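Local coordinates for aq_2013 protein (Aquifex aeolicus, PDB 2P6C) that is of unknown function, belongs to the YjbQ (UPF0047) family and assembles from three copies of its chain, at residues V50-D55 with L98-P103. Residues are numbered along the deposited sequence; the frame is centred on the assembly and turned at random.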
loop_
_atom_site.group_PDB
_atom_site.type_symbol
_atom_site.label_atom_id
_atom_site.label_comp_id
_atom_site.label_asym_id
_atom_site.label_seq_id
_atom_site.Cartn_x
_atom_site.Cartn_y
_atom_site.Cartn_z
ATOM N N VAL A 50 3.446 7.116 6.292
ATOM C CA VAL A 50 4.725 7.078 5.562
ATOM C C VAL A 50 4.438 6.806 4.112
ATOM O O VAL A 50 3.769 5.853 3.722
ATOM C CB VAL A 50 5.654 5.979 6.099
ATOM C CG1 VAL A 50 6.972 5.961 5.291
ATOM C CG2 VAL A 50 5.989 6.224 7.555
ATOM N N ILE A 51 4.927 7.783 3.316
ATOM C CA ILE A 51 4.739 7.834 1.840
ATOM C C ILE A 51 6.125 8.008 1.219
ATOM O O ILE A 51 7.056 8.499 1.844
ATOM C CB ILE A 51 3.683 8.930 1.318
ATOM C CG1 ILE A 51 4.202 10.335 1.634
ATOM C CG2 ILE A 51 2.343 8.756 2.056
ATOM C CD1 ILE A 51 3.417 11.429 0.909
ATOM N N ILE A 52 6.193 7.665 -0.059
ATOM C CA ILE A 52 7.349 7.932 -0.892
ATOM C C ILE A 52 6.934 8.871 -1.983
ATOM O O ILE A 52 6.027 8.599 -2.761
ATOM C CB ILE A 52 7.866 6.628 -1.524
ATOM C CG1 ILE A 52 8.618 5.806 -0.473
ATOM C CG2 ILE A 52 8.855 6.953 -2.657
ATOM C CD1 ILE A 52 8.981 4.406 -0.971
ATOM N N GLN A 53 7.533 10.060 -1.950
ATOM C CA GLN A 53 7.359 11.111 -2.934
ATOM C C GLN A 53 8.722 11.525 -3.423
ATOM O O GLN A 53 9.706 10.917 -3.103
ATOM C CB GLN A 53 6.769 12.312 -2.254
ATOM C CG GLN A 53 5.349 12.027 -1.843
ATOM C CD GLN A 53 4.478 11.936 -3.071
ATOM O OE1 GLN A 53 3.895 12.901 -3.540
ATOM N NE2 GLN A 53 4.314 10.680 -3.533
ATOM N N ASP A 54 8.772 12.572 -4.243
ATOM C CA ASP A 54 10.108 13.122 -4.419
ATOM C C ASP A 54 10.229 14.491 -3.749
ATOM O O ASP A 54 9.344 14.936 -3.046
ATOM C CB ASP A 54 10.528 13.121 -5.930
ATOM C CG ASP A 54 9.775 14.146 -6.780
ATOM O OD1 ASP A 54 9.367 15.172 -6.241
ATOM O OD2 ASP A 54 9.635 13.920 -7.987
ATOM N N ASP A 55 11.371 15.150 -3.961
ATOM C CA ASP A 55 11.655 16.402 -3.206
ATOM C C ASP A 55 11.079 17.692 -3.809
ATOM O O ASP A 55 11.015 18.733 -3.168
ATOM C CB ASP A 55 13.151 16.584 -3.137
ATOM C CG ASP A 55 13.725 15.497 -2.241
ATOM O OD1 ASP A 55 13.303 15.397 -1.092
ATOM O OD2 ASP A 55 14.553 14.730 -2.731
ATOM N N LEU A 98 -0.907 4.047 4.832
ATOM C CA LEU A 98 -0.086 4.258 6.053
ATOM C C LEU A 98 1.413 3.856 5.934
ATOM O O LEU A 98 2.265 4.297 6.695
ATOM C CB LEU A 98 -0.736 3.500 7.214
ATOM C CG LEU A 98 -0.258 2.047 7.324
ATOM C CD1 LEU A 98 -0.565 1.440 8.694
ATOM C CD2 LEU A 98 -0.918 1.130 6.294
ATOM N N GLN A 99 1.793 3.017 4.973
ATOM C CA GLN A 99 3.159 2.507 4.944
ATOM C C GLN A 99 3.806 2.251 3.576
ATOM O O GLN A 99 3.186 2.386 2.523
ATOM C CB GLN A 99 3.163 1.176 5.701
ATOM C CG GLN A 99 2.472 0.065 4.877
ATOM C CD GLN A 99 2.099 -1.194 5.658
ATOM O OE1 GLN A 99 1.849 -2.247 5.060
ATOM N NE2 GLN A 99 2.037 -1.091 6.985
ATOM N N VAL A 100 5.070 1.840 3.639
ATOM C CA VAL A 100 5.919 1.474 2.440
ATOM C C VAL A 100 6.844 0.391 2.900
ATOM O O VAL A 100 7.209 0.304 4.065
ATOM C CB VAL A 100 6.775 2.629 1.696
ATOM C CG1 VAL A 100 5.834 3.682 1.116
ATOM C CG2 VAL A 100 7.714 3.293 2.685
ATOM N N VAL A 101 7.232 -0.463 1.956
ATOM C CA VAL A 101 8.194 -1.514 2.196
ATOM C C VAL A 101 9.306 -1.340 1.216
ATOM O O VAL A 101 9.102 -1.263 0.012
ATOM C CB VAL A 101 7.552 -2.882 1.951
ATOM C CG1 VAL A 101 8.584 -3.988 2.161
ATOM C CG2 VAL A 101 6.393 -3.091 2.907
ATOM N N LEU A 102 10.535 -1.243 1.706
ATOM C CA LEU A 102 11.689 -1.045 0.843
ATOM C C LEU A 102 12.697 -2.207 0.929
ATOM O O LEU A 102 12.836 -2.882 1.939
ATOM C CB LEU A 102 12.347 0.277 1.254
ATOM C CG LEU A 102 11.516 1.493 0.837
ATOM C CD1 LEU A 102 11.965 2.785 1.526
ATOM C CD2 LEU A 102 11.584 1.764 -0.665
ATOM N N PRO A 103 13.369 -2.447 -0.217
ATOM C CA PRO A 103 14.419 -3.445 -0.330
ATOM C C PRO A 103 15.710 -2.969 0.320
ATOM O O PRO A 103 16.003 -1.786 0.404
ATOM C CB PRO A 103 14.708 -3.669 -1.811
ATOM C CG PRO A 103 13.909 -2.640 -2.624
ATOM C CD PRO A 103 13.176 -1.781 -1.485
#
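Ile52 reaches across to Val100 and Leu102, joining strands that are outermost, within this chain, in two different antiparallel sheets. The evidence is geometric: strands 50-53 and 99-103 approach to 5.5 Å between axes at 63°, and each pairs within its own sheet, Ile51 with Phe118 and Val100 with Val41. The Ile52 side chain leaves the backbone toward the second strand; its CG1 then lies anti to the carbonyl carbon (chi1 -76°), 3.8 Å from Val100 CG1. One bond further, Ile52 CD1 comes to 3.8 Å from the same Val100 CG1. The tip of Ile52 also meets the tip of Leu102, CD1 to CD2 at 3.7 Å. An alanine at Ile52 would probably leave Val100 CG1 without the CG1 and CD1 it packs on, and Leu102 CD2 without CD1, opening a gap between the sheets. Val100 turns its other branch to Val50, CG2 to CG1 at 3.8 Å, the side chains crossing at about a right angle. Val50 N donates a hydrogen bond to Leu98 O, just ahead of the second strand, 3.1 Å, N-H...O 159°, the donor well above the carbonyl plane. Leu46 of the second subunit also packs on Ile52. With one backbone hydrogen bond beside buried aliphatic contacts, the junction rests chiefly on apolar packing.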